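Local coordinates for bacteriohemerythrin (Methylococcus capsulatus, PDB 4XPX), which binds oxygen at a site containing two iron atoms and may store it or deliver it to oxygen-requiring enzymes, at residues 35-48 / 90-103. Residues are numbered along the deposited sequence; the frame is centred on the assembly and turned at random.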
loop_
_atom_site.group_PDB
_atom_site.type_symbol
_atom_site.label_atom_id
_atom_site.label_comp_id
_atom_site.label_asym_id
_atom_site.label_seq_id
_atom_site.Cartn_x
_atom_site.Cartn_y
_atom_site.Cartn_z
ATOM N N ALA A 35 16.208 0.944 4.274
ATOM C CA ALA A 35 16.212 -0.331 4.959
ATOM C C ALA A 35 17.501 -1.128 4.713
ATOM O O ALA A 35 17.689 -2.160 5.414
ATOM C CB ALA A 35 14.987 -1.142 4.603
ATOM N N ALA A 36 18.324 -0.752 3.775
ATOM C CA ALA A 36 19.657 -1.326 3.575
ATOM C C ALA A 36 20.703 -0.691 4.447
ATOM O O ALA A 36 21.902 -1.070 4.365
ATOM C CB ALA A 36 20.027 -1.276 2.155
ATOM N N THR A 37 20.316 0.264 5.295
ATOM C CA THR A 37 21.234 0.932 6.209
ATOM C C THR A 37 20.906 0.564 7.667
ATOM O O THR A 37 19.924 -0.113 7.995
ATOM C CB THR A 37 21.129 2.459 6.082
ATOM O OG1 THR A 37 19.971 2.977 6.771
ATOM C CG2 THR A 37 21.133 2.900 4.595
ATOM N N GLY A 38 21.742 1.074 8.557
ATOM C CA GLY A 38 21.486 1.035 9.964
ATOM C C GLY A 38 20.948 2.275 10.545
ATOM O O GLY A 38 21.054 2.454 11.773
ATOM N N ASN A 39 20.312 3.137 9.751
ATOM C CA ASN A 39 19.806 4.399 10.262
ATOM C C ASN A 39 18.393 4.156 10.776
ATOM O O ASN A 39 17.400 4.402 10.046
ATOM C CB ASN A 39 19.827 5.433 9.177
ATOM C CG ASN A 39 21.245 5.710 8.677
ATOM O OD1 ASN A 39 22.226 5.616 9.435
ATOM N ND2 ASN A 39 21.371 5.944 7.372
ATOM N N ARG A 40 18.258 3.647 11.963
ATOM C CA ARG A 40 16.992 3.147 12.470
ATOM C C ARG A 40 15.965 4.239 12.630
ATOM O O ARG A 40 14.757 4.042 12.327
ATOM C CB ARG A 40 17.165 2.328 13.739
ATOM C CG ARG A 40 16.020 1.371 13.972
ATOM C CD ARG A 40 16.198 0.560 15.265
ATOM N NE ARG A 40 15.296 -0.531 15.404
ATOM C CZ ARG A 40 14.126 -0.451 15.978
ATOM N NH1 ARG A 40 13.596 0.639 16.454
ATOM N NH2 ARG A 40 13.377 -1.524 16.032
ATOM N N SER A 41 16.356 5.405 13.057
ATOM C CA SER A 41 15.422 6.532 13.149
ATOM C C SER A 41 14.880 6.922 11.776
ATOM O O SER A 41 13.621 7.187 11.644
ATOM C CB SER A 41 16.081 7.785 13.757
ATOM O OG SER A 41 15.264 8.934 13.833
ATOM N N GLU A 42 15.699 6.937 10.775
ATOM C CA GLU A 42 15.212 7.229 9.415
ATOM C C GLU A 42 14.328 6.127 8.888
ATOM O O GLU A 42 13.287 6.440 8.214
ATOM C CB GLU A 42 16.405 7.406 8.447
ATOM C CG GLU A 42 17.342 8.614 8.858
ATOM C CD GLU A 42 18.658 8.632 8.074
ATOM O OE1 GLU A 42 18.587 8.380 6.810
ATOM O OE2 GLU A 42 19.735 8.903 8.743
ATOM N N ILE A 43 14.656 4.876 9.165
ATOM C CA ILE A 43 13.768 3.799 8.808
ATOM C C ILE A 43 12.416 4.006 9.436
ATOM O O ILE A 43 11.343 3.871 8.749
ATOM C CB ILE A 43 14.368 2.433 9.214
ATOM C CG1 ILE A 43 15.626 2.131 8.365
ATOM C CG2 ILE A 43 13.340 1.314 9.109
ATOM C CD1 ILE A 43 16.474 0.964 8.858
ATOM N N GLY A 44 12.368 4.299 10.725
ATOM C CA GLY A 44 11.104 4.474 11.392
ATOM C C GLY A 44 10.259 5.601 10.873
ATOM O O GLY A 44 9.010 5.452 10.752
ATOM N N LYS A 45 10.863 6.700 10.572
ATOM C CA LYS A 45 10.124 7.858 10.053
ATOM C C LYS A 45 9.514 7.490 8.726
ATOM O O LYS A 45 8.313 7.857 8.438
ATOM C CB LYS A 45 11.015 9.083 9.875
ATOM C CG LYS A 45 11.487 9.723 11.151
ATOM C CD LYS A 45 12.260 11.013 10.866
ATOM C CE LYS A 45 12.975 11.472 12.145
ATOM N NZ LYS A 45 12.085 11.871 13.275
ATOM N N GLN A 46 10.230 6.829 7.835
ATOM C CA GLN A 46 9.741 6.504 6.523
ATOM C C GLN A 46 8.689 5.384 6.618
ATOM O O GLN A 46 7.656 5.432 5.877
ATOM C CB GLN A 46 10.871 6.135 5.581
ATOM C CG GLN A 46 10.405 5.960 4.126
ATOM C CD GLN A 46 9.875 7.232 3.526
ATOM O OE1 GLN A 46 10.316 8.349 3.915
ATOM N NE2 GLN A 46 8.992 7.131 2.538
ATOM N N LEU A 47 8.889 4.416 7.524
ATOM C CA LEU A 47 7.910 3.380 7.739
ATOM C C LEU A 47 6.559 4.008 8.150
ATOM O O LEU A 47 5.480 3.657 7.616
ATOM C CB LEU A 47 8.398 2.458 8.869
ATOM C CG LEU A 47 7.435 1.369 9.314
ATOM C CD1 LEU A 47 7.256 0.337 8.253
ATOM C CD2 LEU A 47 7.872 0.781 10.672
ATOM N N ASP A 48 6.632 4.879 9.135
ATOM C CA ASP A 48 5.385 5.478 9.637
ATOM C C ASP A 48 4.700 6.320 8.559
ATOM O O ASP A 48 3.480 6.272 8.430
ATOM C CB ASP A 48 5.650 6.294 10.868
ATOM C CG ASP A 48 6.030 5.470 12.100
ATOM O OD1 ASP A 48 5.866 4.264 12.141
ATOM O OD2 ASP A 48 6.550 6.120 13.099
ATOM N N LEU A 90 3.594 -4.745 12.770
ATOM C CA LEU A 90 4.977 -4.442 12.486
ATOM C C LEU A 90 5.347 -3.135 13.169
ATOM O O LEU A 90 6.471 -3.091 13.776
ATOM C CB LEU A 90 5.161 -4.297 10.969
ATOM C CG LEU A 90 6.464 -3.720 10.566
ATOM C CD1 LEU A 90 7.552 -4.680 10.945
ATOM C CD2 LEU A 90 6.450 -3.562 9.041
ATOM N N GLN A 91 4.547 -2.110 13.089
ATOM C CA GLN A 91 4.874 -0.873 13.774
ATOM C C GLN A 91 4.997 -1.107 15.258
ATOM O O GLN A 91 5.942 -0.528 15.914
ATOM C CB GLN A 91 3.820 0.202 13.518
ATOM C CG GLN A 91 3.920 0.808 12.108
ATOM C CD GLN A 91 2.859 1.834 11.923
ATOM O OE1 GLN A 91 1.649 1.463 12.015
ATOM N NE2 GLN A 91 3.205 3.010 11.566
ATOM N N LYS A 92 4.106 -1.843 15.864
ATOM C CA LYS A 92 4.175 -2.066 17.308
ATOM C C LYS A 92 5.512 -2.725 17.608
ATOM O O LYS A 92 6.224 -2.296 18.571
ATOM C CB LYS A 92 3.008 -2.914 17.754
ATOM C CG LYS A 92 1.651 -2.033 17.773
ATOM C CD LYS A 92 0.421 -2.956 17.877
ATOM C CE LYS A 92 -0.757 -2.181 17.448
ATOM N NZ LYS A 92 -1.919 -3.246 17.425
ATOM N N LYS A 93 5.866 -3.753 16.937
ATOM C CA LYS A 93 7.111 -4.476 17.231
ATOM C C LYS A 93 8.322 -3.635 16.897
ATOM O O LYS A 93 9.301 -3.605 17.734
ATOM C CB LYS A 93 7.174 -5.832 16.530
ATOM C CG LYS A 93 6.172 -6.783 17.051
ATOM C CD LYS A 93 6.030 -7.921 16.079
ATOM C CE LYS A 93 5.389 -9.203 16.602
ATOM N NZ LYS A 93 4.104 -8.968 17.325
ATOM N N PHE A 94 8.330 -2.892 15.798
ATOM C CA PHE A 94 9.465 -2.078 15.438
ATOM C C PHE A 94 9.673 -0.969 16.508
ATOM O O PHE A 94 10.802 -0.749 16.974
ATOM C CB PHE A 94 9.241 -1.458 14.057
ATOM C CG PHE A 94 10.322 -0.483 13.704
ATOM C CD1 PHE A 94 11.534 -0.893 13.184
ATOM C CD2 PHE A 94 10.154 0.867 13.937
ATOM C CE1 PHE A 94 12.488 0.016 12.878
ATOM C CE2 PHE A 94 11.135 1.802 13.675
ATOM C CZ PHE A 94 12.329 1.322 13.107
ATOM N N HIS A 95 8.587 -0.292 16.867
ATOM C CA HIS A 95 8.691 0.783 17.809
ATOM C C HIS A 95 8.917 0.303 19.209
ATOM O O HIS A 95 9.410 1.141 20.065
ATOM C CB HIS A 95 7.537 1.760 17.715
ATOM C CG HIS A 95 7.515 2.528 16.427
ATOM N ND1 HIS A 95 8.536 3.380 16.060
ATOM C CD2 HIS A 95 6.562 2.601 15.436
ATOM C CE1 HIS A 95 8.193 3.938 14.868
ATOM N NE2 HIS A 95 7.013 3.480 14.477
ATOM N N ALA A 96 8.794 -0.936 19.499
ATOM C CA ALA A 96 9.187 -1.556 20.794
ATOM C C ALA A 96 10.591 -2.040 20.750
ATOM O O ALA A 96 11.115 -2.511 21.779
ATOM C CB ALA A 96 8.254 -2.661 21.156
ATOM N N GLY A 97 11.288 -1.979 19.606
ATOM C CA GLY A 97 12.623 -2.539 19.499
ATOM C C GLY A 97 12.636 -4.017 19.382
ATOM O O GLY A 97 13.765 -4.621 19.500
ATOM N N GLU A 98 11.505 -4.676 19.121
ATOM C CA GLU A 98 11.393 -6.107 19.097
ATOM C C GLU A 98 11.531 -6.737 17.713
ATOM O O GLU A 98 11.789 -7.972 17.608
ATOM C CB GLU A 98 10.041 -6.555 19.647
ATOM C CG GLU A 98 9.820 -6.172 21.095
ATOM C CD GLU A 98 8.341 -6.296 21.492
ATOM O OE1 GLU A 98 7.401 -6.566 20.665
ATOM O OE2 GLU A 98 8.022 -6.012 22.674
ATOM N N ALA A 99 11.480 -5.897 16.675
ATOM C CA ALA A 99 11.664 -6.357 15.275
ATOM C C ALA A 99 12.342 -5.271 14.534
ATOM O O ALA A 99 12.231 -4.133 14.840
ATOM C CB ALA A 99 10.299 -6.637 14.677
ATOM N N GLU A 100 13.046 -5.673 13.463
ATOM C CA GLU A 100 13.721 -4.750 12.588
ATOM C C GLU A 100 12.954 -4.646 11.288
ATOM O O GLU A 100 12.182 -5.568 10.950
ATOM C CB GLU A 100 15.134 -5.185 12.268
ATOM C CG GLU A 100 16.056 -5.272 13.502
ATOM C CD GLU A 100 16.065 -3.999 14.339
ATOM O OE1 GLU A 100 15.773 -2.838 13.940
ATOM O OE2 GLU A 100 16.273 -4.122 15.572
ATOM N N VAL A 101 13.110 -3.545 10.612
ATOM C CA VAL A 101 12.625 -3.382 9.259
ATOM C C VAL A 101 13.824 -3.525 8.341
ATOM O O VAL A 101 14.852 -2.865 8.559
ATOM C CB VAL A 101 11.907 -2.044 9.149
ATOM C CG1 VAL A 101 11.719 -1.659 7.718
ATOM C CG2 VAL A 101 10.541 -2.198 9.939
ATOM N N ASN A 102 13.691 -4.355 7.304
ATOM C CA ASN A 102 14.785 -4.605 6.367
ATOM C C ASN A 102 14.182 -4.757 4.986
ATOM O O ASN A 102 12.976 -4.504 4.787
ATOM C CB ASN A 102 15.609 -5.748 6.856
ATOM C CG ASN A 102 14.801 -6.989 6.984
ATOM O OD1 ASN A 102 13.880 -7.260 6.194
ATOM N ND2 ASN A 102 15.099 -7.813 8.007
ATOM N N GLN A 103 14.991 -5.104 4.010
ATOM C CA GLN A 103 14.512 -5.168 2.647
ATOM C C GLN A 103 13.533 -6.363 2.437
ATOM O O GLN A 103 12.848 -6.406 1.387
ATOM C CB GLN A 103 15.604 -5.179 1.613
ATOM C CG GLN A 103 16.294 -3.830 1.551
ATOM C CD GLN A 103 17.214 -3.651 0.361
ATOM O OE1 GLN A 103 17.722 -4.650 -0.214
ATOM N NE2 GLN A 103 17.434 -2.415 -0.026
HETATM O O HOH W 1 17.863 -4.776 4.558
HETATM O O HOH W 2 17.964 -2.899 8.180
HETATM O O HOH W 3 2.018 5.607 10.659
#
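Arg40 and Phe94 both turn CG anti to the backbone N (chi1 -157° and 174°), and they reach toward each other from opposite directions. The Arg40 chain runs extended to NE and carries the guanidinium over the Phe94 ring. A quarter turn at the last torsion then lays it flat on one face. This is a cation-pi stack, with CZ 3.9 Å from the ring centroid and the planes 6° apart. From the guanidinium edge, NH1 and NH2 both donate to Phe94 O, NH2 at 2.8 Å, and NE forms a salt bridge to Glu100 OE1 at 2.8 Å. Phe94 O also accepts from Gly97 N, one of the two bonds of the Schellman motif, and thus takes three N-H groups.

Phe94 is a knob among Arg40, Ile43, Gly44 and Leu47. Gly44 CA lies 3.5 Å from Phe94 CE2. Val101 adds apolar contacts to Ile43 CG2 and Leu47 CD2.

Further along, Asp48 OD1 accepts a nearly straight bond from His95 NE2 (2.7 Å) on its syn lone pair. Gln91 NE2 reaches the same oxygen from above the carboxylate plane.

The contact joins antiparallel helices 40-67 and 73-95 at one end of the hemerythrin four-helix bundle, away from the irons. Ile43 also touches Thr34 of helix 15-34.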